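Periplasmic binding protein/LacI transcriptional regulator (Clostridium phytofermentans, PDB 3BRS) probably binds a sugar between two alpha/beta domains and delivers it to a membrane transporter, as periplasmic binding proteins do. Local coordinates at residues A[9-14]-A[59-64]; A[30-35]-A[252-257]; A[81-86]-A[102-107]. All coordinates share one frame; numbering follows the deposited sequence.

Contact 1 (A[9-14]-A[59-64])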
loop_
_atom_site.group_PDB
_atom_site.type_symbol
_atom_site.label_atom_id
_atom_site.label_comp_id
_atom_site.label_asym_id
_atom_site.label_seq_id
_atom_site.Cartn_x
_atom_site.Cartn_y
_atom_site.Cartn_z
ATOM N N ILE A 9 16.872 6.824 -8.807
ATOM C CA ILE A 9 16.986 6.168 -7.474
ATOM C C ILE A 9 15.588 5.893 -7.007
ATOM O O ILE A 9 14.774 6.816 -6.975
ATOM C CB ILE A 9 17.732 7.087 -6.473
ATOM C CG1 ILE A 9 19.221 7.196 -6.859
ATOM C CG2 ILE A 9 17.548 6.546 -4.965
ATOM C CD1 ILE A 9 20.001 8.325 -5.932
ATOM N N CYS A 10 15.297 4.625 -6.688
ATOM C CA CYS A 10 13.961 4.241 -6.187
ATOM C C CYS A 10 13.928 4.215 -4.652
ATOM O O CYS A 10 14.851 3.623 -4.031
ATOM C CB CYS A 10 13.587 2.840 -6.751
ATOM S SG CYS A 10 11.949 2.435 -6.105
ATOM N N ILE A 11 12.916 4.822 -4.031
ATOM C CA ILE A 11 12.859 4.898 -2.559
ATOM C C ILE A 11 11.563 4.338 -2.136
ATOM O O ILE A 11 10.598 5.074 -2.037
ATOM C CB ILE A 11 13.037 6.321 -1.984
ATOM C CG1 ILE A 11 14.265 7.019 -2.605
ATOM C CG2 ILE A 11 12.998 6.342 -0.434
ATOM C CD1 ILE A 11 14.461 8.504 -2.099
ATOM N N PRO A 12 11.490 3.012 -1.996
ATOM C CA PRO A 12 10.224 2.417 -1.500
ATOM C C PRO A 12 9.973 2.774 -0.017
ATOM O O PRO A 12 10.761 3.496 0.588
ATOM C CB PRO A 12 10.413 0.930 -1.683
ATOM C CG PRO A 12 11.745 0.738 -2.474
ATOM C CD PRO A 12 12.531 2.009 -2.246
ATOM N N LYS A 13 8.837 2.376 0.558
ATOM C CA LYS A 13 8.590 2.654 1.974
ATOM C C LYS A 13 9.442 1.722 2.804
ATOM O O LYS A 13 9.875 2.146 3.896
ATOM C CB LYS A 13 7.147 2.358 2.330
ATOM C CG LYS A 13 6.150 3.356 1.677
ATOM C CD LYS A 13 4.793 3.010 2.248
ATOM C CE LYS A 13 3.707 3.982 1.820
ATOM N NZ LYS A 13 2.378 3.251 1.907
ATOM N N VAL A 14 9.624 0.473 2.309
ATOM C CA VAL A 14 10.597 -0.520 2.803
ATOM C C VAL A 14 11.099 -1.427 1.674
ATOM O O VAL A 14 10.406 -1.628 0.685
ATOM C CB VAL A 14 10.016 -1.622 3.820
ATOM C CG1 VAL A 14 9.657 -1.069 5.196
ATOM C CG2 VAL A 14 8.856 -2.323 3.181
ATOM N N GLU A 59 17.066 13.136 1.220
ATOM C CA GLU A 59 18.102 14.133 1.184
ATOM C C GLU A 59 19.420 13.527 0.553
ATOM O O GLU A 59 20.075 14.148 -0.341
ATOM C CB GLU A 59 18.328 14.712 2.588
ATOM C CG GLU A 59 17.194 15.589 3.154
ATOM C CD GLU A 59 17.387 15.950 4.694
ATOM O OE1 GLU A 59 16.487 15.613 5.557
ATOM O OE2 GLU A 59 18.451 16.548 5.029
ATOM N N GLU A 60 19.807 12.336 1.050
ATOM C CA GLU A 60 20.961 11.564 0.559
ATOM C C GLU A 60 20.808 11.280 -0.965
ATOM O O GLU A 60 21.810 11.330 -1.718
ATOM C CB GLU A 60 21.111 10.236 1.333
ATOM C CG GLU A 60 21.655 10.338 2.801
ATOM C CD GLU A 60 21.479 9.010 3.682
ATOM O OE1 GLU A 60 21.368 7.888 3.094
ATOM O OE2 GLU A 60 21.459 9.118 4.955
ATOM N N ALA A 61 19.586 10.940 -1.397
ATOM C CA ALA A 61 19.258 10.641 -2.815
ATOM C C ALA A 61 19.601 11.859 -3.691
ATOM O O ALA A 61 20.319 11.781 -4.671
ATOM C CB ALA A 61 17.687 10.281 -2.972
ATOM N N ILE A 62 19.124 13.015 -3.246
ATOM C CA ILE A 62 19.349 14.297 -3.901
ATOM C C ILE A 62 20.839 14.606 -4.044
ATOM O O ILE A 62 21.242 15.026 -5.109
ATOM C CB ILE A 62 18.702 15.449 -3.134
ATOM C CG1 ILE A 62 17.154 15.338 -3.165
ATOM C CG2 ILE A 62 19.227 16.861 -3.664
ATOM C CD1 ILE A 62 16.527 16.178 -2.085
ATOM N N LYS A 63 21.631 14.402 -2.992
ATOM C CA LYS A 63 23.100 14.548 -3.111
ATOM C C LYS A 63 23.807 13.538 -3.999
ATOM O O LYS A 63 24.936 13.777 -4.422
ATOM C CB LYS A 63 23.777 14.537 -1.745
ATOM C CG LYS A 63 23.191 15.489 -0.709
ATOM C CD LYS A 63 23.686 16.906 -0.885
ATOM C CE LYS A 63 23.589 17.706 0.455
ATOM N NZ LYS A 63 24.293 19.069 0.465
ATOM N N ARG A 64 23.170 12.427 -4.340
ATOM C CA ARG A 64 23.748 11.554 -5.383
ATOM C C ARG A 64 23.544 12.054 -6.810
ATOM O O ARG A 64 24.088 11.492 -7.723
ATOM C CB ARG A 64 23.258 10.138 -5.268
ATOM C CG ARG A 64 23.746 9.462 -3.989
ATOM C CD ARG A 64 23.422 7.963 -3.997
ATOM N NE ARG A 64 23.498 7.415 -2.616
ATOM C CZ ARG A 64 23.316 6.136 -2.353
ATOM N NH1 ARG A 64 23.040 5.287 -3.377
ATOM N NH2 ARG A 64 23.395 5.722 -1.080
#
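I9 and I11, alternate residues of strand 7-11, both direct their CB toward helix 51-63, and A61 is the helix residue that receives them. I11 approaches methyl to methyl: its CD1 lies 3.8 Å from A61 CB. I9 reaches past that methyl to the backbone behind it, so that its CD1 comes within 3.7 Å of A61 O, while its other branch, CG2, stays farther off at 4.2 Å from A61 CB. In I9 the CG1 branch stands anti to the carbonyl carbon (chi1 -70°) and the chain runs on extended to CD1 (chi2 172°), a shape that carries the terminal methyl out to the stretch from A61 to R64. There it also meets R64, whose CB is 3.8 Å away and whose CD is 3.9 Å away. The two side chains cross at about a right angle, the methyl of I9 lying against the aliphatic part of the arginine.

A61 has a single methyl, which lets the helix backbone approach the strand, and the long branched isoleucines span the remaining distance from a beta backbone. The A61 carbonyl that I9 touches is not left without a partner, since R64 N, three residues on, bonds to it at 2.9 Å. R64 offers carbon to the buried side, and its NH1 makes a salt bridge with E41.

I11 also packs on I69 and L71, and A61 on I69, residues of strand 68-71, which pairs with strand 7-11 in the parallel sheet. Strand 39-42, helix 51-63 and strand 68-71 form a beta-alpha-beta crossover, in which the helix packs over strand 7-11, lying between those two strands. C10, facing the other way, packs with L40 and F42 of strand 39-42.

Contact 2 (A[30-35]-A[252-257])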
loop_
_atom_site.group_PDB
_atom_site.type_symbol
_atom_site.label_atom_id
_atom_site.label_comp_id
_atom_site.label_asym_id
_atom_site.label_seq_id
_atom_site.Cartn_x
_atom_site.Cartn_y
_atom_site.Cartn_z
ATOM N N GLN A 30 13.300 -3.008 -11.713
ATOM C CA GLN A 30 14.558 -3.529 -12.221
ATOM C C GLN A 30 14.394 -4.168 -13.589
ATOM O O GLN A 30 15.362 -4.159 -14.361
ATOM C CB GLN A 30 15.140 -4.590 -11.309
ATOM C CG GLN A 30 15.438 -4.156 -9.897
ATOM C CD GLN A 30 15.910 -5.367 -9.118
ATOM O OE1 GLN A 30 15.508 -6.513 -9.393
ATOM N NE2 GLN A 30 16.769 -5.136 -8.151
ATOM N N MET A 31 13.212 -4.711 -13.918
ATOM C CA MET A 31 12.993 -5.181 -15.297
ATOM C C MET A 31 12.906 -4.044 -16.340
ATOM O O MET A 31 13.565 -4.063 -17.389
ATOM C CB MET A 31 11.733 -6.009 -15.401
ATOM C CG MET A 31 11.430 -6.364 -16.843
ATOM S SD MET A 31 12.106 -7.978 -17.124
ATOM C CE MET A 31 10.572 -8.908 -17.244
ATOM N N ALA A 32 12.090 -3.049 -16.068
ATOM C CA ALA A 32 12.200 -1.811 -16.862
ATOM C C ALA A 32 13.665 -1.247 -17.008
ATOM O O ALA A 32 14.070 -0.910 -18.126
ATOM C CB ALA A 32 11.228 -0.736 -16.376
ATOM N N ALA A 33 14.438 -1.116 -15.914
ATOM C CA ALA A 33 15.831 -0.580 -15.997
ATOM C C ALA A 33 16.721 -1.427 -16.872
ATOM O O ALA A 33 17.672 -0.923 -17.517
ATOM C CB ALA A 33 16.496 -0.472 -14.597
ATOM N N LYS A 34 16.492 -2.730 -16.779
ATOM C CA LYS A 34 17.141 -3.715 -17.652
ATOM C C LYS A 34 16.748 -3.402 -19.092
ATOM O O LYS A 34 17.585 -3.262 -19.959
ATOM C CB LYS A 34 16.710 -5.142 -17.254
ATOM C CG LYS A 34 16.941 -6.266 -18.296
ATOM C CD LYS A 34 17.007 -7.605 -17.543
ATOM C CE LYS A 34 16.987 -8.807 -18.467
ATOM N NZ LYS A 34 17.741 -9.945 -17.824
ATOM N N GLU A 35 15.454 -3.271 -19.331
ATOM C CA GLU A 35 14.916 -3.215 -20.697
ATOM C C GLU A 35 15.335 -1.926 -21.364
ATOM O O GLU A 35 15.515 -1.874 -22.580
ATOM C CB GLU A 35 13.387 -3.341 -20.624
ATOM C CG GLU A 35 12.561 -2.586 -21.682
ATOM C CD GLU A 35 12.407 -3.335 -23.003
ATOM O OE1 GLU A 35 12.873 -4.508 -23.105
ATOM O OE2 GLU A 35 11.821 -2.737 -23.949
ATOM N N LEU A 252 6.156 0.721 -14.790
ATOM C CA LEU A 252 5.682 1.958 -15.361
ATOM C C LEU A 252 6.386 3.168 -14.778
ATOM O O LEU A 252 6.590 4.154 -15.480
ATOM C CB LEU A 252 4.141 2.133 -15.144
ATOM C CG LEU A 252 3.201 0.991 -15.634
ATOM C CD1 LEU A 252 1.681 1.220 -15.319
ATOM C CD2 LEU A 252 3.388 0.588 -17.102
ATOM N N GLY A 253 6.714 3.144 -13.485
ATOM C CA GLY A 253 7.280 4.337 -12.829
ATOM C C GLY A 253 8.572 4.613 -13.617
ATOM O O GLY A 253 8.871 5.743 -14.046
ATOM N N VAL A 254 9.333 3.565 -13.818
ATOM C CA VAL A 254 10.613 3.709 -14.566
ATOM C C VAL A 254 10.402 4.147 -16.017
ATOM O O VAL A 254 10.794 5.263 -16.426
ATOM C CB VAL A 254 11.527 2.440 -14.493
ATOM C CG1 VAL A 254 12.832 2.661 -15.323
ATOM C CG2 VAL A 254 11.908 2.179 -13.040
ATOM N N GLU A 255 9.813 3.255 -16.803
ATOM C CA GLU A 255 9.469 3.547 -18.171
ATOM C C GLU A 255 8.967 4.987 -18.427
ATOM O O GLU A 255 9.452 5.635 -19.321
ATOM C CB GLU A 255 8.446 2.513 -18.627
ATOM C CG GLU A 255 8.080 2.606 -20.050
ATOM C CD GLU A 255 7.018 1.601 -20.359
ATOM O OE1 GLU A 255 5.896 1.770 -19.808
ATOM O OE2 GLU A 255 7.302 0.642 -21.114
ATOM N N LYS A 256 8.041 5.488 -17.632
ATOM C CA LYS A 256 7.402 6.754 -17.899
ATOM C C LYS A 256 8.224 7.907 -17.316
ATOM O O LYS A 256 8.023 9.056 -17.682
ATOM C CB LYS A 256 6.001 6.836 -17.270
ATOM C CG LYS A 256 4.955 5.833 -17.807
ATOM C CD LYS A 256 4.666 6.049 -19.278
ATOM C CE LYS A 256 3.392 5.288 -19.720
ATOM N NZ LYS A 256 3.711 3.969 -20.319
ATOM N N ALA A 257 9.133 7.599 -16.401
ATOM C CA ALA A 257 10.168 8.576 -15.959
ATOM C C ALA A 257 10.986 8.925 -17.189
ATOM O O ALA A 257 11.538 10.042 -17.301
ATOM C CB ALA A 257 11.094 7.955 -14.934
#
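Apolar contact comes first: A32 of helix 20-36 and V254 of helix 246-262 point their CB atoms at each other and meet at 3.7 Å. V254 CG1, anti to its own backbone N (chi1 179°), continues over the same methyl and ends 4.1 Å from A33 N, so one branch of the valine spans two successive residues of the other helix. Small alanines suit this place, because the segment axes approach to 8.3 Å, their N-to-C directions 34° apart. Both helices lie side by side against the parallel sheet, V254 packing on M8 (strand 7-11) and A33 on L40 (strand 39-42).

Backbone contact is slighter. A32 CB lies 4.3 Å from E255 N, beside the closest CA pair, A32 and E255, 6.2 Å apart.

Polar interactions keep to the margin. E255 OE1 takes a salt bridge from K256 NZ at 3.1 Å, 46° out of the carboxylate plane, and OE2 is hydrogen-bonded to Y36 OH. E35 OE2 lies 6.3 Å from E255 OE2, and the lysine and tyrosine probably ease this repulsion.

The chemistry implies that small aliphatic groups join an early helix to a late one, with the charge of E255 paired at the border.

Contact 3 (A[81-86]-A[102-107])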
loop_
_atom_site.group_PDB
_atom_site.type_symbol
_atom_site.label_atom_id
_atom_site.label_comp_id
_atom_site.label_asym_id
_atom_site.label_seq_id
_atom_site.Cartn_x
_atom_site.Cartn_y
_atom_site.Cartn_z
ATOM N N ASP A 81 8.441 17.288 3.669
ATOM C CA ASP A 81 9.486 18.086 4.322
ATOM C C ASP A 81 10.825 17.874 3.633
ATOM O O ASP A 81 11.738 18.707 3.739
ATOM C CB ASP A 81 9.619 17.716 5.816
ATOM C CG ASP A 81 8.393 18.139 6.620
ATOM O OD1 ASP A 81 7.728 19.095 6.160
ATOM O OD2 ASP A 81 8.086 17.531 7.673
ATOM N N ALA A 82 10.977 16.737 2.970
ATOM C CA ALA A 82 12.271 16.447 2.412
ATOM C C ALA A 82 12.071 16.404 0.926
ATOM O O ALA A 82 12.930 16.891 0.194
ATOM C CB ALA A 82 12.836 15.149 2.955
ATOM N N ALA A 83 10.951 15.838 0.485
ATOM C CA ALA A 83 10.718 15.756 -0.990
ATOM C C ALA A 83 10.448 17.096 -1.730
ATOM O O ALA A 83 10.604 17.165 -2.974
ATOM C CB ALA A 83 9.697 14.698 -1.367
ATOM N N LYS A 84 10.155 18.156 -0.962
ATOM C CA LYS A 84 9.983 19.498 -1.521
ATOM C C LYS A 84 11.289 20.005 -2.136
ATOM O O LYS A 84 11.252 20.892 -2.998
ATOM C CB LYS A 84 9.529 20.497 -0.439
ATOM C CG LYS A 84 10.485 20.712 0.629
ATOM C CD LYS A 84 9.876 21.659 1.652
ATOM C CE LYS A 84 10.953 22.477 2.256
ATOM N NZ LYS A 84 10.796 22.636 3.741
ATOM N N GLU A 85 12.419 19.436 -1.725
ATOM C CA GLU A 85 13.778 19.838 -2.201
ATOM C C GLU A 85 14.186 19.137 -3.482
ATOM O O GLU A 85 15.162 19.521 -4.077
ATOM C CB GLU A 85 14.804 19.503 -1.134
ATOM C CG GLU A 85 14.541 20.093 0.252
ATOM C CD GLU A 85 14.529 21.646 0.229
ATOM O OE1 GLU A 85 14.934 22.219 -0.811
ATOM O OE2 GLU A 85 14.133 22.290 1.249
ATOM N N ILE A 86 13.497 18.061 -3.872
ATOM C CA ILE A 86 13.770 17.304 -5.098
ATOM C C ILE A 86 13.671 18.137 -6.359
ATOM O O ILE A 86 14.557 18.059 -7.168
ATOM C CB ILE A 86 12.795 16.096 -5.228
ATOM C CG1 ILE A 86 12.957 15.145 -4.041
ATOM C CG2 ILE A 86 13.028 15.279 -6.509
ATOM C CD1 ILE A 86 12.346 13.713 -4.258
ATOM N N GLN A 102 0.722 17.294 -0.827
ATOM C CA GLN A 102 1.284 18.410 -1.606
ATOM C C GLN A 102 1.461 17.963 -3.057
ATOM O O GLN A 102 1.914 16.846 -3.326
ATOM C CB GLN A 102 2.593 18.951 -1.005
ATOM C CG GLN A 102 2.415 19.432 0.504
ATOM C CD GLN A 102 2.637 18.278 1.521
ATOM O OE1 GLN A 102 2.632 17.059 1.174
ATOM N NE2 GLN A 102 2.855 18.656 2.773
ATOM N N ASP A 103 1.101 18.833 -3.994
ATOM C CA ASP A 103 1.024 18.409 -5.379
ATOM C C ASP A 103 2.353 18.552 -6.097
ATOM O O ASP A 103 2.469 19.329 -7.048
ATOM C CB ASP A 103 -0.049 19.181 -6.141
ATOM C CG ASP A 103 -0.192 18.681 -7.548
ATOM O OD1 ASP A 103 -0.198 17.430 -7.704
ATOM O OD2 ASP A 103 -0.249 19.525 -8.480
ATOM N N ILE A 104 3.363 17.796 -5.663
ATOM C CA ILE A 104 4.667 17.939 -6.289
ATOM C C ILE A 104 5.107 16.846 -7.239
ATOM O O ILE A 104 6.124 17.049 -7.941
ATOM C CB ILE A 104 5.753 18.309 -5.271
ATOM C CG1 ILE A 104 5.903 17.168 -4.252
ATOM C CG2 ILE A 104 5.446 19.722 -4.622
ATOM C CD1 ILE A 104 7.147 17.229 -3.371
ATOM N N ALA A 105 4.377 15.721 -7.336
ATOM C CA ALA A 105 4.784 14.653 -8.270
ATOM C C ALA A 105 4.717 15.104 -9.675
ATOM O O ALA A 105 3.723 15.702 -10.060
ATOM C CB ALA A 105 3.919 13.383 -8.137
ATOM N N ASP A 106 5.711 14.754 -10.465
ATOM C CA ASP A 106 5.661 14.930 -11.919
ATOM C C ASP A 106 4.702 13.886 -12.512
ATOM O O ASP A 106 3.880 14.221 -13.322
ATOM C CB ASP A 106 7.051 14.883 -12.588
ATOM C CG ASP A 106 7.987 15.971 -12.084
ATOM O OD1 ASP A 106 7.562 17.129 -11.985
ATOM O OD2 ASP A 106 9.148 15.675 -11.755
ATOM N N ILE A 107 4.793 12.647 -12.077
ATOM C CA ILE A 107 3.746 11.645 -12.336
ATOM C C ILE A 107 3.503 10.772 -11.090
ATOM O O ILE A 107 4.401 10.590 -10.296
ATOM C CB ILE A 107 3.921 10.882 -13.706
ATOM C CG1 ILE A 107 3.100 9.598 -13.704
ATOM C CG2 ILE A 107 5.351 10.623 -14.032
ATOM C CD1 ILE A 107 3.244 8.783 -14.865
#
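The segment 81-86, which begins in helix 80-83, faces the loop 102-107, and the two backbones come nearest at K84 and I104, whose CA atoms are 7.3 Å apart. One side chain bridges this distance. I104 holds CG1 between its backbone N and carbonyl carbon (chi1 63°), with the chain extended beyond it (chi2 166°), which brings the terminal methyl CD1 up against A83. That methyl lies over the face of the peptide linking A83 to K84, 3.5 Å from A83 O and 3.7 Å from A83 C, and farther, at 4.1 Å, from the methyl A83 CB. It also reaches the next amide, K84 N, at 4.0 Å.

A83 suits the spot because its short side chain does not keep the isoleucine off the backbone. I104, a long aliphatic residue, can span the distance between the loop and A83, and also touches L93 of strand 92-96.

Van der Waals contact alone joins the two segments. A83 O accepts I86 N at 3.2 Å, so the carbonyl can sit beside a methyl without losing a polar partner, and the loop between strands 92-96 and 107-110 is packed against the helix that precedes strand 92-96.

From the N terminus, strand 7-11 opens contact 1, and helix 20-36, next in the chain, opens contact 2. Contact 1 closes first, when the chain reaches helix 51-63, so these two cross. Contact 3 then opens and closes between helix 80-83 and the loop before strand 107-110, following contact 1 in series and falling wholly within the long span of contact 2, which closes only at helix 246-262. Contact 2 thereby returns a late helix to the domain that begins the chain. The neighbours join: I62 packs on E85 beside contact 3, and K256 on I107, so all three belong to one body around the parallel sheet.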